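Local coordinates for oxidoreductase, NAD-binding/iron-sulfur cluster-binding protein (Nitratireductor pacificus pht-3B, PDB 6ZXU), which acts as a catabolic reductive dehalogenase, probably using its bound cobalamin and two [4Fe-4S] clusters to remove halogen from organic substrates, at residues A[371-376]-A[470-475]; A[381-386]-A[523-528]; A[209-214]-A[221-226]. One frame throughout, in Å; residues are numbered along the deposited sequence.

Contacts 1 and 2 are neighbours, with centres about 10 Å apart. Their segments alternate along the chain. Pro376 O and Ser526 N lie 3.1 Å apart, a probable hydrogen bond. The Tyr472 ring of contact 1 packs on Leu523 and Pro524 of contact 2, with Tyr472 CD2 3.8 Å from Leu523 CD1. Both contacts border the antiparallel sheet containing strands 394-399, 422-429, 514-521 and 474-477. Contact 3 closes earlier in the chain, beside another four-stranded antiparallel sheet. Its centre is about 40 Å from that of contact 1 and about 37 Å from that of contact 2. All three lie away from the cobalamin and iron-sulfur sites.

Contact 1: residues A[371-376]-A[470-475]; sequences GDLSDP and MGYSAR
Next to Leu373, the residue that meets Met470 and Tyr472, Asp372 OD1 is gripped by two groups of Ser374. Ser374 OG donates to Asp372 OD1 at 2.7 Å, and OD1 receives it on its syn lone pair. Ser374 N reaches the same OD1 at 3.0 Å from above the carboxylate plane. The backbone bond makes an Asx turn. Leu373 sits at the middle of this turn, and its CB is directed toward segment 470-475. Its CD1 methyl touches two partners. One is Met470 SD, 4.0 Å from Leu373 CD1. The other is Tyr472 CE2, 3.8 Å from the same methyl. The leucine and tyrosine side chains run past each other in opposite directions. Met470 SD is anti to CA (chi2 -173°), which carries the sulfur out to the leucine; the chain then bends at chi3. Gly471 follows at positive phi in a Schellman motif that closes helix 445-469, and Tyr472 comes after it. Trp163 of helix 161-164 touches both Leu373 and Met470. Asp375 caps the start of helix 376-390 with weak bonds. The polar bonds therefore shape the loop 371-376 itself, while the grip on segment 470-475 is apolar and rests on fit rather than on directed bonds.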
loop_
_atom_site.group_PDB
_atom_site.type_symbol
_atom_site.label_atom_id
_atom_site.label_comp_id
_atom_site.label_asym_id
_atom_site.label_seq_id
_atom_site.Cartn_x
_atom_site.Cartn_y
_atom_site.Cartn_z
ATOM N N GLY A 371 -4.507 26.631 -13.111
ATOM C CA GLY A 371 -4.279 26.696 -14.550
ATOM C C GLY A 371 -5.575 26.386 -15.313
ATOM O O GLY A 371 -6.661 26.500 -14.772
ATOM N N ASP A 372 -5.424 25.962 -16.549
ATOM C CA ASP A 372 -6.563 25.703 -17.408
ATOM C C ASP A 372 -7.181 24.349 -17.120
ATOM O O ASP A 372 -6.573 23.303 -17.326
ATOM C CB ASP A 372 -6.094 25.739 -18.861
ATOM C CG ASP A 372 -7.241 25.443 -19.860
ATOM O OD1 ASP A 372 -8.424 25.535 -19.503
ATOM O OD2 ASP A 372 -6.920 25.127 -21.013
ATOM N N LEU A 373 -8.376 24.379 -16.611
ATOM C CA LEU A 373 -9.099 23.187 -16.227
ATOM C C LEU A 373 -10.246 22.873 -17.181
ATOM O O LEU A 373 -11.187 22.160 -16.831
ATOM C CB LEU A 373 -9.619 23.380 -14.806
ATOM C CG LEU A 373 -8.503 23.593 -13.795
ATOM C CD1 LEU A 373 -9.077 23.884 -12.435
ATOM C CD2 LEU A 373 -7.619 22.346 -13.720
ATOM N N SER A 374 -10.188 23.421 -18.370
ATOM C CA SER A 374 -11.349 23.348 -19.267
ATOM C C SER A 374 -11.391 22.084 -20.071
ATOM O O SER A 374 -12.441 21.743 -20.604
ATOM C CB SER A 374 -11.376 24.552 -20.255
ATOM O OG SER A 374 -10.299 24.499 -21.174
ATOM N N ASP A 375 -10.260 21.362 -20.138
ATOM C CA ASP A 375 -10.189 20.074 -20.894
ATOM C C ASP A 375 -10.199 18.867 -19.923
ATOM O O ASP A 375 -9.265 18.692 -19.174
ATOM C CB ASP A 375 -8.934 20.083 -21.748
ATOM C CG ASP A 375 -8.787 18.833 -22.626
ATOM O OD1 ASP A 375 -9.430 17.798 -22.391
ATOM O OD2 ASP A 375 -8.076 18.922 -23.637
ATOM N N PRO A 376 -11.288 18.088 -19.905
ATOM C CA PRO A 376 -11.339 16.958 -18.985
ATOM C C PRO A 376 -10.318 15.831 -19.321
ATOM O O PRO A 376 -9.825 15.208 -18.407
ATOM C CB PRO A 376 -12.787 16.469 -19.060
ATOM C CG PRO A 376 -13.495 17.489 -19.851
ATOM C CD PRO A 376 -12.502 18.165 -20.717
ATOM N N MET A 470 -8.377 24.337 -5.839
ATOM C CA MET A 470 -8.865 24.827 -7.137
ATOM C C MET A 470 -10.375 25.107 -7.179
ATOM O O MET A 470 -10.916 25.393 -8.241
ATOM C CB MET A 470 -8.485 23.787 -8.211
ATOM C CG MET A 470 -6.988 23.508 -8.310
ATOM S SD MET A 470 -6.508 22.449 -9.685
ATOM C CE MET A 470 -7.225 20.880 -9.176
ATOM N N GLY A 471 -11.049 24.893 -6.064
ATOM C CA GLY A 471 -12.474 25.119 -5.943
ATOM C C GLY A 471 -13.348 23.995 -6.448
ATOM O O GLY A 471 -14.478 24.235 -6.921
ATOM N N TYR A 472 -12.872 22.745 -6.280
ATOM C CA TYR A 472 -13.688 21.565 -6.589
ATOM C C TYR A 472 -13.759 20.692 -5.389
ATOM O O TYR A 472 -12.713 20.310 -4.832
ATOM C CB TYR A 472 -13.089 20.831 -7.796
ATOM C CG TYR A 472 -13.201 21.611 -9.044
ATOM C CD1 TYR A 472 -14.361 21.551 -9.822
ATOM C CD2 TYR A 472 -12.178 22.434 -9.469
ATOM C CE1 TYR A 472 -14.502 22.306 -10.974
ATOM C CE2 TYR A 472 -12.307 23.197 -10.605
ATOM C CZ TYR A 472 -13.457 23.095 -11.379
ATOM O OH TYR A 472 -13.542 23.827 -12.528
ATOM N N SER A 473 -14.945 20.422 -4.896
ATOM C CA SER A 473 -15.115 19.691 -3.668
ATOM C C SER A 473 -14.436 18.266 -3.856
ATOM O O SER A 473 -14.470 17.707 -4.924
ATOM C CB SER A 473 -16.580 19.498 -3.356
ATOM O OG SER A 473 -16.799 18.983 -2.087
ATOM N N ALA A 474 -13.827 17.778 -2.805
ATOM C CA ALA A 474 -13.103 16.491 -2.867
ATOM C C ALA A 474 -12.938 15.978 -1.465
ATOM O O ALA A 474 -12.682 16.747 -0.529
ATOM C CB ALA A 474 -11.784 16.668 -3.547
ATOM N N ARG A 475 -13.146 14.673 -1.301
ATOM C CA ARG A 475 -13.004 13.997 -0.033
ATOM C C ARG A 475 -12.313 12.663 -0.246
ATOM O O ARG A 475 -12.677 11.916 -1.165
ATOM C CB ARG A 475 -14.359 13.774 0.578
ATOM C CG ARG A 475 -14.236 13.130 1.915
ATOM C CD ARG A 475 -15.429 13.200 2.757
ATOM N NE ARG A 475 -15.223 12.407 3.975
ATOM C CZ ARG A 475 -14.800 12.847 5.172
ATOM N NH1 ARG A 475 -14.498 14.128 5.374
ATOM N NH2 ARG A 475 -14.705 12.015 6.173
#

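Contact 2: residues A[381-386]-A[523-528]; sequences EAIKAL and LPMSVD
Ile383 packs against both Leu523 and Met525, and this is the tight, buried part of the contact. Ile383 CG1 lies 3.7 Å from Met525 SD, and the two side chains cross at about a right angle. The same CG1 is 3.8 Å from Leu523 CD2. Ile383 and Leu523 reach toward each other tip to tip, with Ile383 CD1 also close to that methyl. One helix residue on, the contact is polar and partly exposed. Lys384 leaves the helix with its chain extended beyond CG (chi2 -179°), which carries its NZ to Asp528. The two side chains come from opposite directions and form a salt bridge. Lys384 NZ meets Asp528 OD1 at 2.9 Å through the syn lone pair of OD1. A weak second bond runs from Lys384 NZ to Asp528 OD2 at 3.2 Å. Asp528 OD2 also accepts from Ile397 N. With an alanine in place of Asp528, the Lys384 ammonium would probably lose its charged mate, and Ile397 N would lose that side-chain acceptor. Val424 touches both Ile383 and Met525, and Ile397 touches Lys384 and Met525. This is helix-on-sheet packing: helix 376-390 lies against one antiparallel sheet, and the loop after strand 514-521 adds Leu523, Met525 and Asp528.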
loop_
_atom_site.group_PDB
_atom_site.type_symbol
_atom_site.label_atom_id
_atom_site.label_comp_id
_atom_site.label_asym_id
_atom_site.label_seq_id
_atom_site.Cartn_x
_atom_site.Cartn_y
_atom_site.Cartn_z
ATOM N N GLU A 381 -5.134 13.485 -17.110
ATOM C CA GLU A 381 -3.710 13.281 -17.178
ATOM C C GLU A 381 -2.974 14.002 -16.051
ATOM O O GLU A 381 -1.991 13.480 -15.561
ATOM C CB GLU A 381 -3.140 13.801 -18.524
ATOM C CG GLU A 381 -3.618 13.102 -19.763
ATOM C CD GLU A 381 -2.997 13.724 -21.066
ATOM O OE1 GLU A 381 -2.991 12.965 -22.055
ATOM O OE2 GLU A 381 -2.483 14.927 -21.065
ATOM N N ALA A 382 -3.428 15.189 -15.660
ATOM C CA ALA A 382 -2.840 15.931 -14.554
ATOM C C ALA A 382 -3.006 15.183 -13.227
ATOM O O ALA A 382 -2.089 15.049 -12.502
ATOM C CB ALA A 382 -3.413 17.354 -14.433
ATOM N N ILE A 383 -4.188 14.671 -12.979
ATOM C CA ILE A 383 -4.511 13.916 -11.796
ATOM C C ILE A 383 -3.692 12.614 -11.751
ATOM O O ILE A 383 -3.140 12.281 -10.722
ATOM C CB ILE A 383 -6.037 13.649 -11.762
ATOM C CG1 ILE A 383 -6.816 14.906 -11.344
ATOM C CG2 ILE A 383 -6.384 12.524 -10.793
ATOM C CD1 ILE A 383 -6.566 15.368 -9.933
ATOM N N LYS A 384 -3.581 11.918 -12.851
ATOM C CA LYS A 384 -2.722 10.768 -12.922
ATOM C C LYS A 384 -1.247 11.080 -12.653
ATOM O O LYS A 384 -0.638 10.458 -11.805
ATOM C CB LYS A 384 -2.895 10.006 -14.211
ATOM C CG LYS A 384 -4.278 9.464 -14.392
ATOM C CD LYS A 384 -4.403 8.693 -15.690
ATOM C CE LYS A 384 -5.787 8.131 -15.838
ATOM N NZ LYS A 384 -5.849 7.326 -17.061
ATOM N N ALA A 385 -0.708 12.078 -13.307
ATOM C CA ALA A 385 0.655 12.515 -13.079
ATOM C C ALA A 385 0.851 12.881 -11.595
ATOM O O ALA A 385 1.907 12.530 -10.993
ATOM C CB ALA A 385 0.986 13.723 -13.961
ATOM N N LEU A 386 -0.115 13.530 -11.001
ATOM C CA LEU A 386 -0.060 13.918 -9.633
ATOM C C LEU A 386 -0.003 12.714 -8.728
ATOM O O LEU A 386 0.877 12.617 -7.835
ATOM C CB LEU A 386 -1.221 14.817 -9.291
ATOM C CG LEU A 386 -1.299 15.369 -7.907
ATOM C CD1 LEU A 386 -0.008 16.134 -7.610
ATOM C CD2 LEU A 386 -2.506 16.272 -7.645
ATOM N N LEU A 523 -14.046 17.673 -9.785
ATOM C CA LEU A 523 -13.206 18.062 -10.903
ATOM C C LEU A 523 -13.518 17.296 -12.149
ATOM O O LEU A 523 -13.468 16.081 -12.163
ATOM C CB LEU A 523 -11.751 17.871 -10.564
ATOM C CG LEU A 523 -10.767 18.252 -11.625
ATOM C CD1 LEU A 523 -10.732 19.775 -11.749
ATOM C CD2 LEU A 523 -9.375 17.708 -11.314
ATOM N N PRO A 524 -13.884 17.971 -13.246
ATOM C CA PRO A 524 -14.217 17.233 -14.497
ATOM C C PRO A 524 -13.032 16.533 -15.120
ATOM O O PRO A 524 -12.016 17.184 -15.385
ATOM C CB PRO A 524 -14.778 18.343 -15.463
ATOM C CG PRO A 524 -15.239 19.393 -14.521
ATOM C CD PRO A 524 -14.277 19.388 -13.336
ATOM N N MET A 525 -13.186 15.211 -15.334
ATOM C CA MET A 525 -12.101 14.379 -15.845
ATOM C C MET A 525 -12.662 13.371 -16.808
ATOM O O MET A 525 -13.744 12.867 -16.520
ATOM C CB MET A 525 -11.426 13.638 -14.679
ATOM C CG MET A 525 -10.763 14.510 -13.667
ATOM S SD MET A 525 -10.177 13.694 -12.152
ATOM C CE MET A 525 -11.736 13.184 -11.445
ATOM N N SER A 526 -11.929 13.049 -17.852
ATOM C CA SER A 526 -12.250 11.879 -18.657
ATOM C C SER A 526 -12.062 10.571 -17.840
ATOM O O SER A 526 -11.122 10.449 -17.043
ATOM C CB SER A 526 -11.382 11.793 -19.877
ATOM O OG SER A 526 -11.508 12.986 -20.598
ATOM N N VAL A 527 -12.988 9.642 -18.000
ATOM C CA VAL A 527 -13.002 8.407 -17.218
ATOM C C VAL A 527 -12.321 7.327 -17.987
ATOM O O VAL A 527 -12.172 7.413 -19.219
ATOM C CB VAL A 527 -14.448 7.972 -16.768
ATOM C CG1 VAL A 527 -15.072 9.043 -15.960
ATOM C CG2 VAL A 527 -15.275 7.597 -17.916
ATOM N N ASP A 528 -11.718 6.393 -17.269
ATOM C CA ASP A 528 -11.179 5.186 -17.840
ATOM C C ASP A 528 -12.263 4.159 -18.062
ATOM O O ASP A 528 -13.381 4.395 -17.703
ATOM C CB ASP A 528 -10.075 4.609 -16.931
ATOM C CG ASP A 528 -8.855 5.581 -16.886
ATOM O OD1 ASP A 528 -8.143 5.709 -17.893
ATOM O OD2 ASP A 528 -8.628 6.248 -15.852
#

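Contact 3: residues A[209-214]-A[221-226]; sequences LAVRAG and GVLVAP
Leu223 meets Ala210 and Val211 with no ring or other flat group between them, so there are no faces or edges to assign across this contact. The packing is methyl against methyl. Leu223 CB is directed toward the helix, and the side chain divides its two branches between neighbouring helix residues. Its CD2 lies 3.6 Å from Val211 CG2. Its CD1 lies 4.2 Å from Ala210 CB, a looser touch. The valine and leucine side chains meet at a slant. Val211 holds CG1 anti to the backbone N (chi1 178°), which leaves CG2 as the branch facing the leucine. The backbones stay well apart: the nearest CA atoms, those of Val211 and Leu223, are 8.2 Å from each other. The helix ends just after the contact. Gly214 takes positive phi in a Schellman motif, with its N bonded to Val211 O and weakly to Ala210 O. The chain then turns back through strand 217-219, which pairs antiparallel with strand 222-224. Helix 206-212 thus packs on this small hairpin and also on the four-stranded sheet. Leu209 and Ala213 touch Val145 and Cys125 of strands 142-149 and 121-126, while Leu234 of strand 232-239 touches both Ala210 and Leu223.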
loop_
_atom_site.group_PDB
_atom_site.type_symbol
_atom_site.label_atom_id
_atom_site.label_comp_id
_atom_site.label_asym_id
_atom_site.label_seq_id
_atom_site.Cartn_x
_atom_site.Cartn_y
_atom_site.Cartn_z
ATOM N N LEU A 209 25.209 13.883 9.169
ATOM C CA LEU A 209 24.949 12.504 9.473
ATOM C C LEU A 209 24.796 11.681 8.147
ATOM O O LEU A 209 25.103 10.477 8.135
ATOM C CB LEU A 209 23.680 12.319 10.319
ATOM C CG LEU A 209 23.732 12.921 11.758
ATOM C CD1 LEU A 209 22.406 12.780 12.442
ATOM C CD2 LEU A 209 24.827 12.265 12.588
ATOM N N ALA A 210 24.256 12.289 7.107
ATOM C CA ALA A 210 24.155 11.568 5.826
ATOM C C ALA A 210 25.520 11.181 5.276
ATOM O O ALA A 210 25.679 10.112 4.646
ATOM C CB ALA A 210 23.405 12.399 4.800
ATOM N N VAL A 211 26.493 12.075 5.438
ATOM C CA VAL A 211 27.874 11.763 5.024
ATOM C C VAL A 211 28.525 10.707 5.888
ATOM O O VAL A 211 29.099 9.750 5.388
ATOM C CB VAL A 211 28.718 13.006 4.955
ATOM C CG1 VAL A 211 30.141 12.606 4.567
ATOM C CG2 VAL A 211 28.109 13.955 3.933
ATOM N N ARG A 212 28.327 10.799 7.190
ATOM C CA ARG A 212 28.939 9.866 8.119
ATOM C C ARG A 212 28.298 8.484 7.987
ATOM O O ARG A 212 28.954 7.440 8.142
ATOM C CB ARG A 212 28.794 10.374 9.550
ATOM C CG ARG A 212 29.474 9.503 10.586
ATOM C CD ARG A 212 29.234 9.955 12.038
ATOM N NE ARG A 212 29.564 11.368 12.148
ATOM C CZ ARG A 212 29.039 12.189 13.060
ATOM N NH1 ARG A 212 29.419 13.479 13.067
ATOM N NH2 ARG A 212 28.170 11.727 13.968
ATOM N N ALA A 213 27.025 8.433 7.650
ATOM C CA ALA A 213 26.340 7.107 7.510
ATOM C C ALA A 213 26.495 6.500 6.114
ATOM O O ALA A 213 26.055 5.400 5.899
ATOM C CB ALA A 213 24.811 7.278 7.798
ATOM N N GLY A 214 27.145 7.216 5.202
ATOM C CA GLY A 214 27.537 6.597 3.945
ATOM C C GLY A 214 26.527 6.739 2.817
ATOM O O GLY A 214 26.604 6.013 1.848
ATOM N N GLY A 221 29.429 22.138 -1.779
ATOM C CA GLY A 221 28.574 22.384 -0.616
ATOM C C GLY A 221 27.186 21.782 -0.631
ATOM O O GLY A 221 26.354 22.160 0.201
ATOM N N VAL A 222 26.910 20.896 -1.608
ATOM C CA VAL A 222 25.586 20.246 -1.738
ATOM C C VAL A 222 25.816 18.757 -1.687
ATOM O O VAL A 222 26.766 18.254 -2.271
ATOM C CB VAL A 222 24.878 20.613 -3.067
ATOM C CG1 VAL A 222 23.465 20.109 -3.081
ATOM C CG2 VAL A 222 24.823 22.117 -3.270
ATOM N N LEU A 223 24.963 18.053 -0.970
ATOM C CA LEU A 223 24.995 16.601 -0.919
ATOM C C LEU A 223 24.626 15.969 -2.244
ATOM O O LEU A 223 23.775 16.472 -2.954
ATOM C CB LEU A 223 24.035 16.083 0.113
ATOM C CG LEU A 223 24.335 16.370 1.564
ATOM C CD1 LEU A 223 23.206 15.784 2.372
ATOM C CD2 LEU A 223 25.683 15.785 1.980
ATOM N N VAL A 224 25.369 14.927 -2.597
ATOM C CA VAL A 224 25.200 14.154 -3.827
ATOM C C VAL A 224 25.193 12.685 -3.446
ATOM O O VAL A 224 26.099 12.200 -2.798
ATOM C CB VAL A 224 26.304 14.424 -4.870
ATOM C CG1 VAL A 224 26.098 13.516 -6.076
ATOM C CG2 VAL A 224 26.265 15.859 -5.388
ATOM N N ALA A 225 24.124 11.972 -3.744
ATOM C CA ALA A 225 24.042 10.541 -3.365
ATOM C C ALA A 225 24.199 9.708 -4.578
ATOM O O ALA A 225 23.605 10.031 -5.613
ATOM C CB ALA A 225 22.698 10.235 -2.701
ATOM N N PRO A 226 25.032 8.660 -4.513
ATOM C CA PRO A 226 25.065 7.711 -5.637
ATOM C C PRO A 226 23.631 7.196 -5.929
ATOM O O PRO A 226 22.846 6.989 -5.002
ATOM C CB PRO A 226 25.944 6.551 -5.103
ATOM C CG PRO A 226 25.815 6.633 -3.634
ATOM C CD PRO A 226 25.728 8.115 -3.343
#